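Local coordinates for protein 7beta-hydroxysteroid dehydrogenase (Collinsella aerofaciens, PDB 5FYD) that reduces the 7-oxo group of 7-oxolithocholate with NADPH to give the bile acid ursodeoxycholate, working as a homodimeric short-chain dehydrogenase, at residues 183-195 and 206-218. Numbering follows the deposited sequence. Where two conformers were deposited one is given.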
loop_
_atom_site.group_PDB
_atom_site.type_symbol
_atom_site.label_atom_id
_atom_site.label_comp_id
_atom_site.label_asym_id
_atom_site.label_seq_id
_atom_site.Cartn_x
_atom_site.Cartn_y
_atom_site.Cartn_z
ATOM N N VAL A 183 5.155 25.275 1.228
ATOM C CA VAL A 183 5.279 23.830 1.033
ATOM C C VAL A 183 5.257 23.125 2.373
ATOM O O VAL A 183 5.947 23.529 3.315
ATOM C CB VAL A 183 6.500 23.425 0.185
ATOM C CG1 VAL A 183 7.808 24.061 0.652
ATOM C CG2 VAL A 183 6.632 21.895 0.094
ATOM N N ILE A 184 4.459 22.065 2.452
ATOM C CA ILE A 184 4.407 21.218 3.636
ATOM C C ILE A 184 4.978 19.864 3.231
ATOM O O ILE A 184 4.494 19.243 2.286
ATOM C CB ILE A 184 2.997 21.100 4.245
ATOM C CG1 ILE A 184 3.056 20.253 5.532
ATOM C CG2 ILE A 184 1.957 20.516 3.286
ATOM C CD1 ILE A 184 2.847 21.027 6.791
ATOM N N THR A 185 5.980 19.411 3.974
ATOM C CA THR A 185 6.685 18.172 3.698
ATOM C C THR A 185 6.210 17.088 4.673
ATOM O O THR A 185 6.333 17.245 5.895
ATOM C CB THR A 185 8.202 18.399 3.801
ATOM O OG1 THR A 185 8.615 19.296 2.749
ATOM C CG2 THR A 185 8.942 17.108 3.678
ATOM N N LEU A 186 5.660 16.003 4.129
ATOM C CA LEU A 186 5.024 14.962 4.933
ATOM C C LEU A 186 5.961 13.799 5.130
ATOM O O LEU A 186 6.776 13.502 4.272
ATOM C CB LEU A 186 3.784 14.447 4.237
ATOM C CG LEU A 186 2.766 15.510 3.814
ATOM C CD1 LEU A 186 1.508 14.836 3.275
ATOM C CD2 LEU A 186 2.467 16.461 4.948
ATOM N N GLY A 187 5.815 13.125 6.257
ATOM C CA GLY A 187 6.468 11.866 6.475
ATOM C C GLY A 187 5.406 10.799 6.308
ATOM O O GLY A 187 4.476 10.924 5.517
ATOM N N THR A 188 5.515 9.759 7.103
ATOM C CA THR A 188 4.547 8.680 7.059
ATOM C C THR A 188 3.198 9.170 7.585
ATOM O O THR A 188 3.121 9.768 8.656
ATOM C CB THR A 188 5.105 7.491 7.841
ATOM O OG1 THR A 188 6.366 7.149 7.253
ATOM C CG2 THR A 188 4.162 6.319 7.811
ATOM N N THR A 189 2.169 8.973 6.772
ATOM C CA THR A 189 0.851 9.526 6.997
ATOM C C THR A 189 -0.162 8.376 7.004
ATOM O O THR A 189 -0.055 7.452 6.209
ATOM C CB THR A 189 0.493 10.519 5.875
ATOM O OG1 THR A 189 1.505 11.546 5.789
ATOM C CG2 THR A 189 -0.860 11.146 6.125
ATOM N N LEU A 190 -1.120 8.446 7.912
ATOM C CA LEU A 190 -2.141 7.407 8.044
ATOM C C LEU A 190 -3.110 7.492 6.865
ATOM O O LEU A 190 -3.872 8.444 6.744
ATOM C CB LEU A 190 -2.876 7.577 9.365
ATOM C CG LEU A 190 -3.969 6.569 9.752
ATOM C CD1 LEU A 190 -3.373 5.204 10.051
ATOM C CD2 LEU A 190 -4.732 7.097 10.953
ATOM N N THR A 191 -3.021 6.510 5.977
ATOM C CA THR A 191 -3.897 6.376 4.822
ATOM C C THR A 191 -4.447 4.942 4.813
ATOM O O THR A 191 -3.996 4.100 5.616
ATOM C CB THR A 191 -3.126 6.681 3.523
ATOM O OG1 THR A 191 -1.993 5.812 3.408
ATOM C CG2 THR A 191 -2.638 8.131 3.516
ATOM N N PRO A 192 -5.440 4.656 3.937
ATOM C CA PRO A 192 -5.828 3.246 3.758
ATOM C C PRO A 192 -4.711 2.466 3.065
ATOM O O PRO A 192 -4.504 1.291 3.364
ATOM C CB PRO A 192 -7.093 3.312 2.884
ATOM C CG PRO A 192 -7.432 4.760 2.721
ATOM C CD PRO A 192 -6.219 5.564 3.070
ATOM N N SER A 193 -4.026 3.131 2.132
ATOM C CA SER A 193 -2.744 2.675 1.586
ATOM C C SER A 193 -1.845 2.096 2.695
ATOM O O SER A 193 -1.395 0.950 2.590
ATOM C CB SER A 193 -2.026 3.833 0.868
ATOM O OG SER A 193 -1.355 3.388 -0.294
ATOM N N LEU A 194 -1.624 2.875 3.760
ATOM C CA LEU A 194 -0.768 2.447 4.867
ATOM C C LEU A 194 -1.404 1.326 5.685
ATOM O O LEU A 194 -0.797 0.270 5.824
ATOM C CB LEU A 194 -0.398 3.615 5.792
ATOM C CG LEU A 194 0.544 3.269 6.953
ATOM C CD1 LEU A 194 1.858 2.695 6.439
ATOM C CD2 LEU A 194 0.785 4.484 7.838
ATOM N N LEU A 195 -2.614 1.557 6.202
ATOM C CA LEU A 195 -3.288 0.609 7.109
ATOM C C LEU A 195 -3.449 -0.800 6.533
ATOM O O LEU A 195 -3.350 -1.777 7.278
ATOM C CB LEU A 195 -4.663 1.130 7.544
ATOM C CG LEU A 195 -4.676 2.232 8.604
ATOM C CD1 LEU A 195 -6.079 2.812 8.729
ATOM C CD2 LEU A 195 -4.178 1.726 9.950
ATOM N N ALA A 206 3.909 0.439 16.244
ATOM C CA ALA A 206 5.145 1.250 16.177
ATOM C C ALA A 206 5.131 2.342 15.087
ATOM O O ALA A 206 5.770 3.387 15.240
ATOM C CB ALA A 206 6.353 0.344 15.981
ATOM N N VAL A 207 4.412 2.082 13.995
ATOM C CA VAL A 207 4.239 3.048 12.907
ATOM C C VAL A 207 3.390 4.269 13.331
ATOM O O VAL A 207 3.680 5.382 12.889
ATOM C CB VAL A 207 3.689 2.353 11.625
ATOM C CG1 VAL A 207 3.305 3.362 10.542
ATOM C CG2 VAL A 207 4.721 1.373 11.073
ATOM N N MET A 208 2.381 4.071 14.192
ATOM C CA MET A 208 1.526 5.189 14.689
ATOM C C MET A 208 2.201 6.168 15.662
ATOM O O MET A 208 1.741 7.306 15.804
ATOM C CB MET A 208 0.220 4.678 15.327
ATOM C CG MET A 208 -0.992 4.743 14.410
ATOM S SD MET A 208 -1.371 6.403 13.770
ATOM C CE MET A 208 -1.745 7.333 15.259
ATOM N N LYS A 209 3.266 5.737 16.335
ATOM C CA LYS A 209 4.096 6.660 17.127
ATOM C C LYS A 209 4.700 7.780 16.261
ATOM O O LYS A 209 5.008 8.860 16.774
ATOM C CB LYS A 209 5.207 5.908 17.894
ATOM C CG LYS A 209 4.777 5.380 19.261
ATOM C CD LYS A 209 5.673 4.251 19.760
ATOM C CE LYS A 209 5.323 3.851 21.186
ATOM N NZ LYS A 209 5.644 2.423 21.461
ATOM N N ILE A 210 4.863 7.516 14.960
ATOM C CA ILE A 210 5.411 8.497 14.015
ATOM C C ILE A 210 4.560 8.753 12.759
ATOM O O ILE A 210 5.033 9.432 11.841
ATOM C CB ILE A 210 6.871 8.133 13.623
ATOM C CG1 ILE A 210 6.962 6.775 12.904
ATOM C CG2 ILE A 210 7.762 8.128 14.863
ATOM C CD1 ILE A 210 6.781 6.829 11.403
ATOM N N ALA A 211 3.333 8.228 12.699
ATOM C CA ALA A 211 2.402 8.578 11.613
ATOM C C ALA A 211 1.455 9.688 12.039
ATOM O O ALA A 211 0.932 9.683 13.153
ATOM C CB ALA A 211 1.608 7.370 11.150
ATOM N N LEU A 212 1.233 10.644 11.137
ATOM C CA LEU A 212 0.287 11.720 11.369
ATOM C C LEU A 212 -0.970 11.422 10.584
ATOM O O LEU A 212 -0.917 10.734 9.584
ATOM C CB LEU A 212 0.874 13.056 10.880
ATOM C CG LEU A 212 2.230 13.446 11.469
ATOM C CD1 LEU A 212 2.756 14.673 10.741
ATOM C CD2 LEU A 212 2.134 13.706 12.968
ATOM N N THR A 213 -2.095 11.950 11.031
ATOM C CA THR A 213 -3.322 11.881 10.239
ATOM C C THR A 213 -3.303 12.947 9.150
ATOM O O THR A 213 -2.660 13.996 9.310
ATOM C CB THR A 213 -4.588 12.070 11.068
ATOM O OG1 THR A 213 -4.701 13.433 11.506
ATOM C CG2 THR A 213 -4.613 11.089 12.264
ATOM N N PRO A 214 -4.000 12.690 8.041
ATOM C CA PRO A 214 -4.079 13.722 7.000
ATOM C C PRO A 214 -4.586 15.062 7.545
ATOM O O PRO A 214 -4.069 16.129 7.180
ATOM C CB PRO A 214 -5.070 13.130 5.998
ATOM C CG PRO A 214 -4.989 11.644 6.194
ATOM C CD PRO A 214 -4.653 11.430 7.639
ATOM N N GLU A 215 -5.584 15.010 8.426
ATOM C CA GLU A 215 -6.144 16.226 9.007
ATOM C C GLU A 215 -5.142 17.048 9.795
ATOM O O GLU A 215 -5.169 18.269 9.701
ATOM C CB GLU A 215 -7.358 15.920 9.881
ATOM C CG GLU A 215 -8.589 15.681 9.036
ATOM C CD GLU A 215 -9.817 15.293 9.834
ATOM O OE1 GLU A 215 -9.881 15.576 11.057
ATOM O OE2 GLU A 215 -10.725 14.707 9.211
ATOM N N GLU A 216 -4.279 16.402 10.579
ATOM C CA GLU A 216 -3.290 17.131 11.374
ATOM C C GLU A 216 -2.233 17.781 10.481
ATOM O O GLU A 216 -1.762 18.886 10.771
ATOM C CB GLU A 216 -2.677 16.220 12.445
ATOM C CG GLU A 216 -3.611 16.082 13.641
ATOM C CD GLU A 216 -3.766 14.659 14.111
ATOM O OE1 GLU A 216 -2.790 13.887 13.983
ATOM O OE2 GLU A 216 -4.878 14.320 14.585
ATOM N N CYS A 217 -1.887 17.114 9.374
ATOM C CA CYS A 217 -0.975 17.698 8.382
ATOM C C CYS A 217 -1.567 18.960 7.757
ATOM O O CYS A 217 -0.905 19.999 7.680
ATOM C CB CYS A 217 -0.679 16.735 7.252
ATOM S SG CYS A 217 0.202 15.264 7.821
ATOM N N VAL A 218 -2.814 18.850 7.302
ATOM C CA VAL A 218 -3.505 20.005 6.726
ATOM C C VAL A 218 -3.728 21.127 7.738
ATOM O O VAL A 218 -3.567 22.304 7.412
ATOM C CB VAL A 218 -4.807 19.564 6.038
ATOM C CG1 VAL A 218 -5.632 20.754 5.602
ATOM C CG2 VAL A 218 -4.467 18.697 4.829
HETATM O O HOH W 1 6.966 10.159 9.531
#
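Thr189 and Leu212 form a single parallel beta bridge, their CA atoms 4.9 Å apart. Leu212 N gives its hydrogen to Thr188 O (3.2 Å) in the carbonyl plane, and Leu190 N to Leu212 O (2.8 Å), nearly straight at 171°. Thr188 N reaches Ile210 O through a water.

The threonines fit because each has one polar and one apolar branch. Thr189 has CG2 opposite its own N across the CA–CB bond (chi1 -56° for OG1), which lays the methyl on Leu212 O, 3.5 Å away, and beside the Pro214 ring, while OG1 turns back to Gly187 O (3.0 Å), approaching from above the carbonyl plane. With an alanine here, Gly187 O would probably lose this hydroxyl partner and the Pro214 ring the methyl beside it. Thr213 caps helix 214-224, its OG1 accepting from Glu216 N. Pro214, next in line, suits a first turn that needs no N-H from it; its CD lies 3.2 Å from Leu190 O.

Apolar contacts flank the bridge. Leu194 CD2 and Val207 CG1 meet tip to tip at 3.9 Å, and the side chains of Thr188 and Val207 cross at about a right angle, CG2 against CG1. Towards the sheet, Cys217, small enough to sit close under the strand end, brings SG to within 3.8 Å of Leu186 CD2.

The bridge thus closes the excursion that follows strand 179-186, the region that in short-chain dehydrogenases usually forms the substrate-binding loop. Leu186 also packs on Val20, an NADP(+)-binding residue. Thr188 OG1 bonds to Gly201 O and Gly200 N of the second subunit, whose Leu198 packs on Leu194 and Val207. Strand 179-186 runs between strands 136-143 and 230-232, and helix 214-224 leans on helix 19-30 through Val218.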